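Local coordinates for capsid polyprotein VP90 (Turkey astrovirus 2, PDB 3TS3), which forms, through this P2 globular domain, the projecting spike of the astrovirus capsid, a shell that probably self-assembles with icosahedral symmetry, at residues F157-T160 and S161-K164; N136-E139 and G140-V143. All coordinates share one frame; numbering follows the deposited sequence. Where two conformers were deposited one is given.

Contact 1 (F157-T160 and S161-K164)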
loop_
_atom_site.group_PDB
_atom_site.type_symbol
_atom_site.label_atom_id
_atom_site.label_comp_id
_atom_site.label_asym_id
_atom_site.label_seq_id
_atom_site.Cartn_x
_atom_site.Cartn_y
_atom_site.Cartn_z
ATOM N N PHE C 157 4.770 10.932 12.360
ATOM C CA PHE C 157 4.595 12.148 13.130
ATOM C C PHE C 157 3.579 13.040 12.441
ATOM O O PHE C 157 3.384 12.960 11.240
ATOM C CB PHE C 157 5.894 12.962 13.183
ATOM C CG PHE C 157 7.043 12.298 13.889
ATOM C CD1 PHE C 157 7.132 12.310 15.268
ATOM C CD2 PHE C 157 8.078 11.737 13.170
ATOM C CE1 PHE C 157 8.202 11.727 15.910
ATOM C CE2 PHE C 157 9.148 11.161 13.806
ATOM C CZ PHE C 157 9.207 11.155 15.177
ATOM N N TYR C 158 2.945 13.904 13.220
ATOM C CA TYR C 158 2.178 14.990 12.654
ATOM C C TYR C 158 2.916 16.248 13.091
ATOM O O TYR C 158 2.923 16.586 14.270
ATOM C CB TYR C 158 0.738 14.990 13.156
ATOM C CG TYR C 158 -0.133 16.051 12.512
ATOM C CD1 TYR C 158 -0.360 16.051 11.156
ATOM C CD2 TYR C 158 -0.732 17.032 13.269
ATOM C CE1 TYR C 158 -1.144 17.009 10.563
ATOM C CE2 TYR C 158 -1.521 17.994 12.687
ATOM C CZ TYR C 158 -1.729 17.979 11.330
ATOM O OH TYR C 158 -2.518 18.938 10.741
ATOM N N ARG C 159 3.531 16.939 12.134
ATOM C CA ARG C 159 4.246 18.170 12.448
ATOM C C ARG C 159 3.224 19.290 12.375
ATOM O O ARG C 159 2.898 19.788 11.312
ATOM C CB ARG C 159 5.389 18.411 11.459
ATOM C CG ARG C 159 6.273 19.608 11.812
ATOM C CD ARG C 159 7.193 20.034 10.670
ATOM N NE ARG C 159 8.229 19.055 10.363
ATOM C CZ ARG C 159 8.507 18.605 9.147
ATOM N NH1 ARG C 159 7.820 19.029 8.096
ATOM N NH2 ARG C 159 9.475 17.720 8.987
ATOM N N THR C 160 2.741 19.686 13.540
ATOM C CA THR C 160 1.646 20.633 13.664
ATOM C C THR C 160 1.952 21.989 13.047
ATOM O O THR C 160 1.063 22.636 12.529
ATOM C CB THR C 160 1.214 20.817 15.131
ATOM O OG1 THR C 160 2.298 21.347 15.890
ATOM C CG2 THR C 160 0.814 19.491 15.732
ATOM N N SER C 161 3.212 22.401 13.079
ATOM C CA SER C 161 3.573 23.723 12.589
ATOM C C SER C 161 3.232 23.913 11.118
ATOM O O SER C 161 2.826 24.992 10.720
ATOM C CB SER C 161 5.057 24.007 12.819
ATOM O OG SER C 161 5.878 23.083 12.129
ATOM N N ASP C 162 3.442 22.887 10.302
ATOM C CA ASP C 162 3.068 22.973 8.893
ATOM C C ASP C 162 2.000 21.955 8.455
ATOM O O ASP C 162 1.788 21.758 7.273
ATOM C CB ASP C 162 4.292 22.938 7.976
ATOM C CG ASP C 162 5.090 21.676 8.124
ATOM O OD1 ASP C 162 4.633 20.795 8.860
ATOM O OD2 ASP C 162 6.163 21.567 7.508
ATOM N N GLU C 163 1.350 21.311 9.417
ATOM C CA GLU C 163 0.260 20.343 9.181
ATOM C C GLU C 163 0.644 19.247 8.236
ATOM O O GLU C 163 -0.130 18.828 7.388
ATOM C CB GLU C 163 -1.023 21.061 8.732
ATOM C CG GLU C 163 -1.503 22.079 9.749
ATOM C CD GLU C 163 -2.886 22.613 9.460
ATOM O OE1 GLU C 163 -3.663 21.949 8.740
ATOM O OE2 GLU C 163 -3.204 23.702 9.980
ATOM N N LYS C 164 1.850 18.729 8.425
ATOM C CA LYS C 164 2.360 17.654 7.588
ATOM C C LYS C 164 2.505 16.347 8.353
ATOM O O LYS C 164 2.960 16.329 9.485
ATOM C CB LYS C 164 3.718 18.025 6.983
ATOM C CG LYS C 164 3.660 18.985 5.807
ATOM C CD LYS C 164 5.012 19.015 5.120
ATOM C CE LYS C 164 5.050 20.026 4.007
ATOM N NZ LYS C 164 6.397 20.082 3.393
#

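Contact 2 (N136-E139 and G140-V143)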
loop_
_atom_site.group_PDB
_atom_site.type_symbol
_atom_site.label_atom_id
_atom_site.label_comp_id
_atom_site.label_asym_id
_atom_site.label_seq_id
_atom_site.Cartn_x
_atom_site.Cartn_y
_atom_site.Cartn_z
ATOM N N ASN C 136 12.532 18.717 12.497
ATOM C CA ASN C 136 11.809 19.959 12.745
ATOM C C ASN C 136 10.480 19.762 13.473
ATOM O O ASN C 136 9.453 20.278 13.069
ATOM C CB ASN C 136 11.598 20.727 11.448
ATOM C CG ASN C 136 11.133 22.140 11.686
ATOM O OD1 ASN C 136 11.426 22.729 12.714
ATOM N ND2 ASN C 136 10.405 22.689 10.731
ATOM N N LEU C 137 10.527 19.013 14.557
ATOM C CA LEU C 137 9.350 18.727 15.348
ATOM C C LEU C 137 9.278 19.623 16.571
ATOM O O LEU C 137 10.270 20.218 16.976
ATOM C CB LEU C 137 9.340 17.261 15.777
ATOM C CG LEU C 137 9.269 16.202 14.677
ATOM C CD1 LEU C 137 9.648 14.838 15.222
ATOM C CD2 LEU C 137 7.902 16.159 14.009
ATOM N N ALA C 138 8.095 19.696 17.156
ATOM C CA ALA C 138 7.878 20.456 18.371
ATOM C C ALA C 138 7.488 19.470 19.447
ATOM O O ALA C 138 6.823 18.489 19.182
ATOM C CB ALA C 138 6.776 21.481 18.172
ATOM N N GLU C 139 7.895 19.741 20.675
ATOM C CA GLU C 139 7.557 18.852 21.757
ATOM C C GLU C 139 6.040 18.808 21.827
ATOM O O GLU C 139 5.373 19.831 21.749
ATOM C CB GLU C 139 8.157 19.363 23.072
ATOM C CG GLU C 139 7.937 18.433 24.244
ATOM C CD GLU C 139 8.478 18.974 25.556
ATOM O OE1 GLU C 139 8.853 20.159 25.612
ATOM O OE2 GLU C 139 8.497 18.215 26.542
ATOM N N GLY C 140 5.504 17.607 21.981
ATOM C CA GLY C 140 4.076 17.398 22.026
ATOM C C GLY C 140 3.413 17.074 20.697
ATOM O O GLY C 140 2.244 16.756 20.681
ATOM N N ASP C 141 4.158 17.129 19.598
ATOM C CA ASP C 141 3.584 16.775 18.300
ATOM C C ASP C 141 3.185 15.314 18.339
ATOM O O ASP C 141 3.866 14.515 18.946
ATOM C CB ASP C 141 4.598 16.982 17.172
ATOM C CG ASP C 141 4.662 18.423 16.696
ATOM O OD1 ASP C 141 3.816 19.226 17.108
ATOM O OD2 ASP C 141 5.564 18.729 15.907
ATOM N N PRO C 142 2.097 14.957 17.672
ATOM C CA PRO C 142 1.675 13.559 17.703
ATOM C C PRO C 142 2.736 12.643 17.108
ATOM O O PRO C 142 3.333 12.981 16.104
ATOM C CB PRO C 142 0.437 13.559 16.810
ATOM C CG PRO C 142 -0.157 14.921 17.000
ATOM C CD PRO C 142 1.028 15.849 17.185
ATOM N N VAL C 143 2.971 11.510 17.756
ATOM C CA VAL C 143 3.850 10.487 17.223
ATOM C C VAL C 143 3.193 9.117 17.352
ATOM O O VAL C 143 2.531 8.832 18.339
ATOM C CB VAL C 143 5.261 10.512 17.858
ATOM C CG1 VAL C 143 5.208 10.288 19.353
ATOM C CG2 VAL C 143 6.159 9.492 17.189
HETATM O O HOH W 1 3.341 20.343 19.835
#

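Contact 1 (F157-T160 and S161-K164)
Arg-159 and Lys-164 close a beta hairpin between strands 153-159 and 164-171, and Glu-163, with positive phi, joins Lys-164 opposite Arg-159 to make a G1 beta bulge. The compact part lies at the hydrogen-bonded pair. Arg-159 N donates to Lys-164 O at 2.8 Å, almost in line with the carbonyl, while Lys-164 N returns a longer bond to Arg-159 O at 3.2 Å. Beside this pair the buried ring of Tyr-158 runs alongside Glu-163, the tyrosine CG anti to the backbone N (chi1 -176°), which carries OH to within 3.3 Å of Glu-163 CB. In the conformer given, Glu-163 OE1 makes a salt bridge with Lys-106.

The turn is looser. Ser-161 is exposed, and the bond from Asp-162 N back to Arg-159 O, within the turn, is weak at 3.3 Å. Across the turn the Arg-159 side chain bends at chi3 and crosses Asp-162, whose carboxylate is turned 59° from the guanidinium plane. Arg-159 NH2 is held by Leu-135 O at the end of helix 129-135, so the arginine joins the hairpin to that helix as well. The salt bridge uses the other terminal nitrogen: Arg-159 NH1 meets the syn lone pair of Asp-162 OD2 at 3.1 Å, with OD2 16° out of the Arg-159 guanidinium plane.

Contact 2 (N136-E139 and G140-V143)
A type II beta turn from Ala-138 to Asp-141 leads the chain from the end of helix 129-135 into strand 142-148, and Ala-138 and Asp-141 grip each other twice across it. The turn's own bond runs from Asp-141 N to Ala-138 O, 3.0 Å. The second comes from the side chain: CG of Asp-141 lies beside its own backbone N (chi1 -83°), and the carboxylate folds back under the turn until OD2 accepts Ala-138 N at 3.0 Å. That N-H points nearly straight at the oxygen (165°) but arrives from above the carboxylate plane, 64° out of it. Leu-137 CD2 borders the same oxygen at 4.0 Å, crossing the aspartate at a slant. At the third turn position Gly-140, with no side chain, takes positive phi, close against Glu-139 O.

Glu-139 sends its extended side chain outward to a salt bridge with Arg-60. Its carbonyl O receives a water at 2.8 Å, and the same water donates to Asp-141 OD1 at 3.0 Å; Thr-160 OG1 is a further partner of OD1. Each oxygen of the buried carboxylate thus has a partner suited to an acceptor, an arrangement consistent with Asp-141 being ionised and fixed in its rotation.

Contact 2 shapes the entry to strand 142-148 and contact 1 the exit from strand 153-159; because these strands are antiparallel neighbours in one sheet, the two turns come together at the same end, their centres about 8 Å apart. A hydrogen bond of 2.9 Å joins Thr-160 OG1 to Asp-141 OD1, linking the hairpin tip to the carboxylate of the other turn. One step into the sheet, Tyr-158 N lies 3.1 Å from Pro-142 O, a probable strand-to-strand bond, and further in Phe-157 CE1 packs on Val-143 CG2 at 3.3 Å. Arg-159 NE also lies 3.2 Å from Asn-136 O. Neither contact touches the assembly's second chain.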